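Local coordinates for capsid protein VP1 (Human polyomavirus 12, PDB 6Y5Z), which is the major capsid protein that assembles into pentamers, the building blocks of the probably T=7 icosahedral shell, and probably serves in attachment to the host cell, at the interface of chains A and B. Numbering follows the deposited sequence. Chains: chain A/B, Capsid protein VP1.

The three contacts are parts of one interface between neighbouring VP1 subunits of the pentamer. Contact 1 and contact 2 lie about 9 Å apart between the centres of their C-alpha atoms, while contact 3 is about 17 Å from contact 1 and 15 Å from contact 2. A:Met103, the last residue of the 3-10 helix 99-103, is shared by contacts 2 and 3. The segment from this helix through A:Gly117 supplies chain A's side of contacts 1 and 2 and packs against the tyrosines of contact 3, where strand 212-216 adds the strand pairing. Together they probably help set how adjacent subunits are placed.

Contact 1: the interface of chains A and B. Residues chain A 105, 116-117; chain B 46, 48, 248, 259.
The indole nitrogen NE1 of B:Trp248 is packed about by apolar groups of both chains. Methyl CG1 of A:Val116 makes van der Waals contact with NE1 at 3.9 Å, and methyl CG2 of A:Val105 approaches it from the same side of the indole. Within chain B, NE1 sits above the centre of the B:Phe259 ring, 3.3 Å from its plane, so the indole turns its edge toward the phenyl face. A:Val116 covers the face of the indole with both branches: CG1 lies 4.0 Å from the centroid of the five-membered ring, and CG2 stands over the six-membered ring. Its torsion (chi1 -59°) places CG1 anti to the carbonyl carbon and CG2 between the carbonyl carbon and the backbone N, which lets the valine span the two rings. A:Val105 meets the rim of the same face, and its CG1 and CG2 both lie 3.7 Å from CZ2 of B:Trp248. Its CG2 also reaches CZ of B:Phe259 at 3.9 Å, filling the corner between the two aromatic side chains. Farther along, CG1 of B:Val46 touches CG1 of A:Val116, while CG2 of B:Val48 rests 3.5 Å from the backbone N of A:Gly117. The chain A residues belong to the loop region following the 3-10 helix 99-103. In chain B, B:Trp248 lies near the end of strand 237-250 and B:Phe259 in strand 257-261, so loop valines pack against aromatic side chains on the neighbour's jelly-roll strands.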
loop_
_atom_site.group_PDB
_atom_site.type_symbol
_atom_site.label_atom_id
_atom_site.label_comp_id
_atom_site.label_asym_id
_atom_site.label_seq_id
_atom_site.Cartn_x
_atom_site.Cartn_y
_atom_site.Cartn_z
ATOM N N VAL A 105 25.316 -8.505 0.191
ATOM C CA VAL A 105 25.822 -7.113 0.360
ATOM C C VAL A 105 27.307 -7.168 0.740
ATOM O O VAL A 105 27.813 -6.213 1.317
ATOM C CB VAL A 105 24.957 -6.332 1.360
ATOM C CG1 VAL A 105 23.564 -6.106 0.797
ATOM C CG2 VAL A 105 24.888 -6.986 2.715
ATOM N N VAL A 116 27.425 -2.005 4.844
ATOM C CA VAL A 116 27.284 -3.105 3.859
ATOM C C VAL A 116 27.369 -2.505 2.458
ATOM O O VAL A 116 27.170 -1.283 2.282
ATOM C CB VAL A 116 25.975 -3.887 4.059
ATOM C CG1 VAL A 116 25.853 -4.494 5.438
ATOM C CG2 VAL A 116 24.744 -3.047 3.746
ATOM N N GLY A 117 27.604 -3.369 1.478
ATOM C CA GLY A 117 27.540 -3.000 0.067
ATOM C C GLY A 117 26.141 -2.524 -0.278
ATOM O O GLY A 117 25.175 -3.134 0.209
ATOM N N VAL B 46 29.575 -7.375 8.799
ATOM C CA VAL B 46 29.680 -7.648 7.345
ATOM C C VAL B 46 30.890 -6.908 6.775
ATOM O O VAL B 46 30.999 -5.689 6.969
ATOM C CB VAL B 46 28.382 -7.252 6.621
ATOM C CG1 VAL B 46 28.549 -7.323 5.122
ATOM C CG2 VAL B 46 27.222 -8.115 7.109
ATOM N N VAL B 48 33.079 -6.095 3.115
ATOM C CA VAL B 48 32.732 -5.933 1.676
ATOM C C VAL B 48 33.992 -6.188 0.852
ATOM O O VAL B 48 35.077 -5.705 1.262
ATOM C CB VAL B 48 32.155 -4.532 1.446
ATOM C CG1 VAL B 48 31.861 -4.251 -0.017
ATOM C CG2 VAL B 48 30.901 -4.334 2.294
ATOM N N TRP B 248 19.498 -4.654 8.887
ATOM C CA TRP B 248 20.830 -4.579 9.519
ATOM C C TRP B 248 20.763 -3.737 10.787
ATOM O O TRP B 248 20.111 -2.677 10.796
ATOM C CB TRP B 248 21.888 -4.030 8.548
ATOM C CG TRP B 248 22.058 -4.904 7.351
ATOM C CD1 TRP B 248 22.680 -6.112 7.305
ATOM C CD2 TRP B 248 21.565 -4.660 6.025
ATOM N NE1 TRP B 248 22.634 -6.635 6.037
ATOM C CE2 TRP B 248 21.925 -5.781 5.244
ATOM C CE3 TRP B 248 20.881 -3.605 5.412
ATOM C CZ2 TRP B 248 21.605 -5.881 3.894
ATOM C CZ3 TRP B 248 20.568 -3.711 4.071
ATOM C CH2 TRP B 248 20.927 -4.829 3.330
ATOM N N PHE B 259 23.456 -8.453 10.032
ATOM C CA PHE B 259 22.081 -8.907 9.752
ATOM C C PHE B 259 21.413 -9.177 11.092
ATOM O O PHE B 259 22.079 -9.641 12.066
ATOM C CB PHE B 259 22.090 -10.182 8.923
ATOM C CG PHE B 259 22.487 -10.003 7.487
ATOM C CD1 PHE B 259 23.816 -10.063 7.088
ATOM C CD2 PHE B 259 21.506 -9.898 6.515
ATOM C CE1 PHE B 259 24.149 -9.954 5.746
ATOM C CE2 PHE B 259 21.841 -9.800 5.179
ATOM C CZ PHE B 259 23.163 -9.835 4.800
#

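Contact 2: the interface of chains A and B. Residues chain A 103-104, 106; chain B 57, 62, 146, 148, 185.
Leaving the 3-10 helix at A:Met103, the chain extends through A:Asn104 (psi 108°) and brings A:His106 to B:Glu185, which lies in the short 3-10 helix 184-186. A chi1 of 65° sets the imidazole of A:His106 between its own backbone N and carbonyl carbon, turning NE2 to the carboxylate. NE2 of A:His106 donates a nearly straight hydrogen bond of 2.7 Å (170° at H) to carboxylate oxygen OE2 of B:Glu185, arriving at its syn lone pair and almost in the ring plane. The other carboxylate oxygen, OE1, is 3.1 Å from NE2. B:Tyr148 OH donates to OE2 at 2.6 Å through the anti lone pair, so two donors grip this oxygen and the tyrosine steadies the carboxylate from within its own chain. Ring and carboxylate are nearly coplanar, and the amide of A:Asn104 stacks on the carboxylate. Its OD1 sits 3.2 Å above the imidazole centre and also accepts from the backbone N of A:His106. On the opposite face, CB of B:Pro57 lies 3.8 Å from the ring centroid, sandwiching the imidazole. A water bridges A:Met103 O (2.9 Å) and B:Glu185 OE1 (2.7 Å). Nearby negative charge would probably favour a protonated histidine. This polar anchor probably helps hold the loop of one subunit on its pentamer neighbour.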
loop_
_atom_site.group_PDB
_atom_site.type_symbol
_atom_site.label_atom_id
_atom_site.label_comp_id
_atom_site.label_asym_id
_atom_site.label_seq_id
_atom_site.Cartn_x
_atom_site.Cartn_y
_atom_site.Cartn_z
ATOM N N MET A 103 20.144 -10.140 -1.421
ATOM C CA MET A 103 20.561 -10.102 0.006
ATOM C C MET A 103 22.086 -10.243 0.129
ATOM O O MET A 103 22.594 -10.237 1.264
ATOM C CB MET A 103 19.839 -11.175 0.821
ATOM C CG MET A 103 18.316 -11.067 0.772
ATOM S SD MET A 103 17.637 -9.513 1.403
ATOM C CE MET A 103 18.019 -9.735 3.134
ATOM N N ASN A 104 22.795 -10.362 -0.987
ATOM C CA ASN A 104 24.279 -10.363 -1.018
ATOM C C ASN A 104 24.760 -8.911 -0.945
ATOM O O ASN A 104 24.588 -8.180 -1.920
ATOM C CB ASN A 104 24.788 -11.079 -2.264
ATOM C CG ASN A 104 26.286 -11.064 -2.449
ATOM O OD1 ASN A 104 26.993 -10.217 -1.900
ATOM N ND2 ASN A 104 26.781 -11.971 -3.281
ATOM N N HIS A 106 27.975 -8.260 0.416
ATOM C CA HIS A 106 29.443 -8.387 0.598
ATOM C C HIS A 106 30.160 -8.321 -0.746
ATOM O O HIS A 106 31.387 -8.346 -0.721
ATOM C CB HIS A 106 29.780 -9.684 1.341
ATOM C CG HIS A 106 29.413 -10.891 0.554
ATOM N ND1 HIS A 106 30.168 -11.329 -0.527
ATOM C CD2 HIS A 106 28.341 -11.722 0.628
ATOM C CE1 HIS A 106 29.584 -12.397 -1.048
ATOM N NE2 HIS A 106 28.462 -12.659 -0.362
ATOM N N PRO B 57 33.489 -14.266 1.519
ATOM C CA PRO B 57 32.730 -13.983 2.738
ATOM C C PRO B 57 32.896 -15.099 3.763
ATOM O O PRO B 57 32.738 -16.286 3.455
ATOM C CB PRO B 57 31.298 -13.885 2.211
ATOM C CG PRO B 57 31.276 -14.831 1.046
ATOM C CD PRO B 57 32.608 -14.558 0.376
ATOM N N MET B 62 26.876 -14.161 6.700
ATOM C CA MET B 62 25.744 -14.363 5.761
ATOM C C MET B 62 24.597 -15.059 6.463
ATOM O O MET B 62 24.835 -15.914 7.307
ATOM C CB MET B 62 26.124 -15.241 4.574
ATOM C CG MET B 62 27.180 -14.603 3.697
ATOM S SD MET B 62 27.745 -15.717 2.395
ATOM C CE MET B 62 28.627 -16.937 3.364
ATOM N N VAL B 146 32.116 -15.342 -6.486
ATOM C CA VAL B 146 32.213 -15.433 -5.005
ATOM C C VAL B 146 32.918 -16.746 -4.655
ATOM O O VAL B 146 32.607 -17.791 -5.255
ATOM C CB VAL B 146 30.844 -15.343 -4.300
ATOM C CG1 VAL B 146 30.991 -15.448 -2.796
ATOM C CG2 VAL B 146 30.091 -14.070 -4.663
ATOM N N TYR B 148 32.970 -19.175 -1.720
ATOM C CA TYR B 148 32.237 -19.541 -0.487
ATOM C C TYR B 148 33.147 -20.375 0.393
ATOM O O TYR B 148 33.980 -21.140 -0.092
ATOM C CB TYR B 148 30.892 -20.208 -0.789
ATOM C CG TYR B 148 29.912 -19.198 -1.326
ATOM C CD1 TYR B 148 29.327 -18.251 -0.494
ATOM C CD2 TYR B 148 29.600 -19.161 -2.674
ATOM C CE1 TYR B 148 28.470 -17.289 -1.006
ATOM C CE2 TYR B 148 28.751 -18.198 -3.198
ATOM C CZ TYR B 148 28.160 -17.276 -2.355
ATOM O OH TYR B 148 27.361 -16.306 -2.879
ATOM N N GLU B 185 21.591 -16.236 0.035
ATOM C CA GLU B 185 22.036 -15.468 -1.155
ATOM C C GLU B 185 22.363 -16.370 -2.344
ATOM O O GLU B 185 22.558 -15.817 -3.446
ATOM C CB GLU B 185 23.212 -14.546 -0.828
ATOM C CG GLU B 185 24.526 -15.260 -0.593
ATOM C CD GLU B 185 25.673 -14.287 -0.424
ATOM O OE1 GLU B 185 25.520 -13.277 0.280
ATOM O OE2 GLU B 185 26.701 -14.521 -1.095
HETATM O O HOH W 1 23.856 -12.609 2.258
#

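Contact 3: the interface of chains A and B. Residues chain A 99, 103, 213, 215; chain B 125, 202-203.
Main-chain hydrogen bonding joins A:Leu213 and B:Tyr203 as an antiparallel beta bridge between strands 212-216 and 197-204. B:Tyr203 N donates to A:Leu213 O at 2.8 Å, and A:Leu213 N donates back to B:Tyr203 O at 3.0 Å. Aromatic contact follows beside this pair. The side chains of A:Phe215 and B:Tyr125 run roughly perpendicular, yet their rings are turned only about 25° from parallel and overlap at the rims, the para carbon CZ of the phenyl ring lying 3.5 Å from the phenolic OH and 3.6 Å from CE1 of B:Tyr125. Sulfur and aliphatic contacts, with a carbonyl over a ring, form a third group. The thioether SD of A:Met103 meets the edge of the B:Tyr203 ring in its plane, 3.7 Å from CE1, the two side chains lying alongside and running antiparallel. Bends in the methionine at chi2 (-60°) and chi3 (-69°) turn its methyl CE toward CB of B:Tyr125, at 3.9 Å, so it touches both tyrosines. A:Ser99 lies on one face of B:Tyr203: its CB is 3.7 Å from CD2, and its carbonyl O stands 3.9 Å above the ring plane, toward the rim. By pairing strands across the subunit boundary and wedging side chains beside them, this site helps hold adjacent VP1 copies together.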
loop_
_atom_site.group_PDB
_atom_site.type_symbol
_atom_site.label_atom_id
_atom_site.label_comp_id
_atom_site.label_asym_id
_atom_site.label_seq_id
_atom_site.Cartn_x
_atom_site.Cartn_y
_atom_site.Cartn_z
ATOM N N SER A 99 15.089 -13.285 -5.902
ATOM C CA SER A 99 15.131 -12.083 -5.034
ATOM C C SER A 99 16.151 -12.296 -3.902
ATOM O O SER A 99 16.760 -11.324 -3.448
ATOM C CB SER A 99 13.753 -11.704 -4.528
ATOM O OG SER A 99 13.209 -12.699 -3.718
ATOM N N MET A 103 20.144 -10.140 -1.421
ATOM C CA MET A 103 20.561 -10.102 0.006
ATOM C C MET A 103 22.086 -10.243 0.129
ATOM O O MET A 103 22.594 -10.237 1.264
ATOM C CB MET A 103 19.839 -11.175 0.821
ATOM C CG MET A 103 18.316 -11.067 0.772
ATOM S SD MET A 103 17.637 -9.513 1.403
ATOM C CE MET A 103 18.019 -9.735 3.134
ATOM N N LEU A 213 9.411 -7.920 -4.151
ATOM C CA LEU A 213 8.993 -9.136 -4.862
ATOM C C LEU A 213 8.284 -10.063 -3.891
ATOM O O LEU A 213 8.712 -10.181 -2.739
ATOM C CB LEU A 213 10.206 -9.817 -5.488
ATOM C CG LEU A 213 9.885 -10.691 -6.696
ATOM C CD1 LEU A 213 9.601 -9.816 -7.920
ATOM C CD2 LEU A 213 11.033 -11.638 -7.004
ATOM N N PHE A 215 6.994 -14.303 -3.702
ATOM C CA PHE A 215 7.240 -15.610 -4.345
ATOM C C PHE A 215 6.467 -16.666 -3.558
ATOM O O PHE A 215 6.335 -16.571 -2.349
ATOM C CB PHE A 215 8.724 -15.920 -4.468
ATOM C CG PHE A 215 9.526 -15.792 -3.204
ATOM C CD1 PHE A 215 10.069 -14.576 -2.832
ATOM C CD2 PHE A 215 9.745 -16.895 -2.391
ATOM C CE1 PHE A 215 10.817 -14.462 -1.672
ATOM C CE2 PHE A 215 10.493 -16.775 -1.231
ATOM C CZ PHE A 215 11.037 -15.565 -0.878
ATOM N N TYR B 125 13.846 -10.157 4.052
ATOM C CA TYR B 125 13.589 -11.413 3.335
ATOM C C TYR B 125 12.852 -12.342 4.283
ATOM O O TYR B 125 13.391 -12.732 5.362
ATOM C CB TYR B 125 14.888 -12.035 2.845
ATOM C CG TYR B 125 14.692 -13.286 2.042
ATOM C CD1 TYR B 125 14.425 -13.183 0.691
ATOM C CD2 TYR B 125 14.869 -14.545 2.579
ATOM C CE1 TYR B 125 14.309 -14.303 -0.102
ATOM C CE2 TYR B 125 14.763 -15.680 1.799
ATOM C CZ TYR B 125 14.485 -15.554 0.449
ATOM O OH TYR B 125 14.325 -16.631 -0.372
ATOM N N ASN B 202 8.380 -13.101 0.821
ATOM C CA ASN B 202 8.410 -11.744 0.270
ATOM C C ASN B 202 9.764 -11.133 0.561
ATOM O O ASN B 202 10.406 -11.469 1.549
ATOM C CB ASN B 202 7.232 -10.909 0.763
ATOM C CG ASN B 202 7.415 -10.356 2.150
ATOM O OD1 ASN B 202 7.792 -9.182 2.304
ATOM N ND2 ASN B 202 7.122 -11.163 3.150
ATOM N N TYR B 203 10.154 -10.241 -0.326
ATOM C CA TYR B 203 11.454 -9.570 -0.307
ATOM C C TYR B 203 11.195 -8.081 -0.487
ATOM O O TYR B 203 10.346 -7.704 -1.308
ATOM C CB TYR B 203 12.314 -10.131 -1.435
ATOM C CG TYR B 203 13.433 -9.209 -1.792
ATOM C CD1 TYR B 203 14.563 -9.105 -1.006
ATOM C CD2 TYR B 203 13.333 -8.400 -2.904
ATOM C CE1 TYR B 203 15.561 -8.196 -1.311
ATOM C CE2 TYR B 203 14.315 -7.482 -3.216
ATOM C CZ TYR B 203 15.437 -7.386 -2.427
ATOM O OH TYR B 203 16.400 -6.482 -2.780
#